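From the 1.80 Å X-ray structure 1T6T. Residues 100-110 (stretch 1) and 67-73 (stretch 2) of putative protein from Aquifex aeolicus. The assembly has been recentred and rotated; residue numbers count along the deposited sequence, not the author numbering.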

# COMPACT_ATOMS: atom_id res chain seq x y z
N PHE B 100 1.78 6.05 -20.29
CA PHE B 100 2.16 7.32 -20.88
C PHE B 100 3.09 8.11 -19.96
O PHE B 100 4.02 8.77 -20.42
CB PHE B 100 0.91 8.16 -21.19
CG PHE B 100 1.09 9.09 -22.35
CD1 PHE B 100 0.99 8.63 -23.66
CD2 PHE B 100 1.40 10.43 -22.14
CE1 PHE B 100 1.20 9.48 -24.74
CE2 PHE B 100 1.61 11.30 -23.22
CZ PHE B 100 1.51 10.82 -24.52
N LEU B 101 2.84 8.02 -18.65
CA LEU B 101 3.66 8.73 -17.68
C LEU B 101 5.11 8.24 -17.64
O LEU B 101 6.00 8.95 -17.16
CB LEU B 101 3.05 8.61 -16.28
CG LEU B 101 1.66 9.22 -16.05
CD1 LEU B 101 1.23 8.98 -14.60
CD2 LEU B 101 1.69 10.70 -16.35
N LYS B 102 5.34 7.03 -18.13
CA LYS B 102 6.68 6.46 -18.13
C LYS B 102 7.68 7.28 -18.95
O LYS B 102 8.89 7.14 -18.77
CB LYS B 102 6.64 5.02 -18.63
CG LYS B 102 5.87 4.08 -17.72
CD LYS B 102 5.78 2.68 -18.31
CE LYS B 102 5.09 1.73 -17.35
NZ LYS B 102 4.97 0.36 -17.93
N LYS B 103 7.17 8.13 -19.84
CA LYS B 103 8.03 8.94 -20.68
C LYS B 103 8.39 10.27 -20.02
O LYS B 103 9.27 10.99 -20.51
CB LYS B 103 7.37 9.21 -22.04
CG LYS B 103 6.16 10.13 -21.98
CD LYS B 103 5.52 10.31 -23.35
CE LYS B 103 4.92 9.00 -23.85
NZ LYS B 103 4.38 9.13 -25.24
N TRP B 104 7.71 10.61 -18.93
CA TRP B 104 7.98 11.86 -18.24
C TRP B 104 8.63 11.65 -16.88
O TRP B 104 8.71 10.52 -16.39
CB TRP B 104 6.69 12.68 -18.07
CG TRP B 104 6.06 13.05 -19.38
CD1 TRP B 104 6.70 13.35 -20.55
CD2 TRP B 104 4.65 13.19 -19.64
NE1 TRP B 104 5.78 13.67 -21.52
CE2 TRP B 104 4.52 13.58 -21.00
CE3 TRP B 104 3.50 13.03 -18.87
CZ2 TRP B 104 3.27 13.81 -21.59
CZ3 TRP B 104 2.26 13.25 -19.46
CH2 TRP B 104 2.16 13.64 -20.81
N ASN B 105 9.10 12.73 -16.28
CA ASN B 105 9.76 12.63 -14.99
C ASN B 105 8.76 12.63 -13.84
O ASN B 105 8.51 13.65 -13.20
CB ASN B 105 10.75 13.77 -14.80
CG ASN B 105 11.59 13.59 -13.56
OD1 ASN B 105 11.49 12.57 -12.88
ND2 ASN B 105 12.43 14.58 -13.27
N ILE B 106 8.18 11.46 -13.60
CA ILE B 106 7.21 11.30 -12.53
C ILE B 106 7.25 9.85 -12.06
O ILE B 106 7.49 8.94 -12.84
CB ILE B 106 5.78 11.63 -13.02
CG1 ILE B 106 4.78 11.51 -11.87
CG2 ILE B 106 5.39 10.71 -14.17
CD1 ILE B 106 3.39 12.01 -12.20
N ILE B 107 7.05 9.65 -10.76
CA ILE B 107 7.03 8.31 -10.21
C ILE B 107 5.74 8.11 -9.43
O ILE B 107 5.06 7.10 -9.60
CB ILE B 107 8.22 8.07 -9.26
CG1 ILE B 107 9.52 8.02 -10.07
CG2 ILE B 107 8.02 6.77 -8.49
CD1 ILE B 107 9.58 6.90 -11.09
N HIS B 108 5.41 9.09 -8.60
CA HIS B 108 4.21 9.04 -7.77
C HIS B 108 3.11 9.92 -8.34
O HIS B 108 3.34 11.09 -8.65
CB HIS B 108 4.56 9.51 -6.35
CG HIS B 108 5.67 8.73 -5.72
ND1 HIS B 108 5.51 7.43 -5.28
CD2 HIS B 108 6.96 9.06 -5.48
CE1 HIS B 108 6.66 6.99 -4.80
NE2 HIS B 108 7.56 7.96 -4.91
N ILE B 109 1.91 9.35 -8.49
CA ILE B 109 0.78 10.09 -9.03
C ILE B 109 0.56 11.35 -8.21
O ILE B 109 0.11 12.37 -8.72
CB ILE B 109 -0.51 9.23 -9.00
CG1 ILE B 109 -0.24 7.86 -9.65
CG2 ILE B 109 -1.63 9.95 -9.71
CD1 ILE B 109 0.32 7.93 -11.06
N GLU B 110 0.89 11.29 -6.93
CA GLU B 110 0.72 12.43 -6.04
C GLU B 110 1.51 13.64 -6.52
O GLU B 110 1.21 14.77 -6.15
CB GLU B 110 1.17 12.04 -4.62
CG GLU B 110 0.51 12.85 -3.53
CD GLU B 110 0.96 12.43 -2.15
OE1 GLU B 110 1.12 11.22 -1.92
OE2 GLU B 110 1.13 13.32 -1.28
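Stretch 2 67-73: LLFDLDT

The most unusual feature of this contact is one carboxylate, that of Asp70, which takes hydrogen bonds from two successive residues of stretch 1. Asp70 OD1 accepts from the backbone Ile109 N at 3.0 Å, with an N-H...O angle of 162°, and Asp70 OD2 accepts from His108 ND1 at 3.0 Å and 178°. The second bond is nearly linear, and OD2 lies at the edge of the imidazole, near its plane, where the ND1 proton points. Water 1 lies between Glu110 and the aspartate: it accepts from Glu110 N at 3.1 Å and is placed to donate to Asp70 OD1 at 3.0 Å.

A third direct hydrogen bond joins the backbones, from Leu71 N to Ile107 O, at 2.7 Å and 171°. It fixes the register: the CA atoms of Ile107 and Leu71 are 4.7 Å apart, as are those of His108 and Asp70. Residue numbers therefore rise along one stretch as they fall along the other, so the two stretches run in opposite directions here. Yet this is no sheet pairing, since stretch 2 is extended at Asp70 (phi/psi -56/159) but turns at Leu71 (-90/18), and Ile107 (-126/-47) also departs from strand geometry.

Leu71 is the residue most covered by stretch 1, with 124 Å² of the 528 Å² buried on both sides. Its CB points toward stretch 1, and its CD1 reaches Leu101 CB at 4.1 Å and Ile106 O at 3.6 Å, while its CD2 approaches Lys102 CG at 3.9 Å. Leu71 CB also meets Ile107 CD1 at 4.1 Å. Further back along stretch 2, Leu68 CD2 packs against Ile109 CD1 at 4.2 Å and Leu101 CD1 at 4.4 Å, so one leucine touches two residues of stretch 1 that are eight positions apart.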

# COMPACT_ATOMS: atom_id res chain seq x y z
N LEU B 67 -5.86 1.73 -14.43
CA LEU B 67 -4.90 1.50 -13.36
C LEU B 67 -3.91 2.66 -13.30
O LEU B 67 -3.27 2.99 -14.29
CB LEU B 67 -4.13 0.19 -13.60
CG LEU B 67 -4.98 -1.08 -13.65
CD1 LEU B 67 -4.06 -2.28 -13.79
CD2 LEU B 67 -5.83 -1.20 -12.39
N LEU B 68 -3.81 3.29 -12.13
CA LEU B 68 -2.90 4.41 -11.95
C LEU B 68 -2.05 4.29 -10.70
O LEU B 68 -2.09 5.16 -9.84
CB LEU B 68 -3.66 5.74 -11.89
CG LEU B 68 -3.81 6.59 -13.15
CD1 LEU B 68 -4.24 7.99 -12.73
CD2 LEU B 68 -2.49 6.65 -13.92
N PHE B 69 -1.28 3.22 -10.60
CA PHE B 69 -0.41 3.03 -9.45
C PHE B 69 0.93 3.68 -9.75
O PHE B 69 1.28 3.88 -10.92
CB PHE B 69 -0.26 1.54 -9.17
CG PHE B 69 -1.55 0.89 -8.79
CD1 PHE B 69 -2.14 1.15 -7.55
CD2 PHE B 69 -2.22 0.06 -9.69
CE1 PHE B 69 -3.37 0.61 -7.22
CE2 PHE B 69 -3.46 -0.49 -9.36
CZ PHE B 69 -4.03 -0.22 -8.13
N ASP B 70 1.67 4.02 -8.70
CA ASP B 70 2.96 4.67 -8.88
C ASP B 70 3.89 3.83 -9.74
O ASP B 70 3.71 2.62 -9.88
CB ASP B 70 3.61 4.96 -7.53
CG ASP B 70 2.77 5.90 -6.68
OD1 ASP B 70 1.95 6.65 -7.25
OD2 ASP B 70 2.93 5.90 -5.44
N LEU B 71 4.89 4.48 -10.32
CA LEU B 71 5.84 3.82 -11.20
C LEU B 71 7.06 3.25 -10.50
O LEU B 71 8.06 2.96 -11.15
CB LEU B 71 6.27 4.78 -12.32
CG LEU B 71 5.16 5.20 -13.29
CD1 LEU B 71 5.70 6.19 -14.29
CD2 LEU B 71 4.61 3.98 -14.00
N ASP B 72 6.99 3.09 -9.19
CA ASP B 72 8.11 2.52 -8.45
C ASP B 72 7.86 1.03 -8.27
O ASP B 72 6.83 0.51 -8.72
CB ASP B 72 8.26 3.23 -7.09
CG ASP B 72 7.06 3.04 -6.18
OD1 ASP B 72 5.96 2.73 -6.69
OD2 ASP B 72 7.23 3.21 -4.96
N THR B 73 8.79 0.32 -7.64
CA THR B 73 8.65 -1.12 -7.45
C THR B 73 7.35 -1.49 -6.74
O THR B 73 6.65 -2.42 -7.15
CB THR B 73 9.82 -1.69 -6.64
OG1 THR B 73 11.05 -1.40 -7.32
CG2 THR B 73 9.68 -3.20 -6.49
O HOH W 1 1.54 8.82 -5.22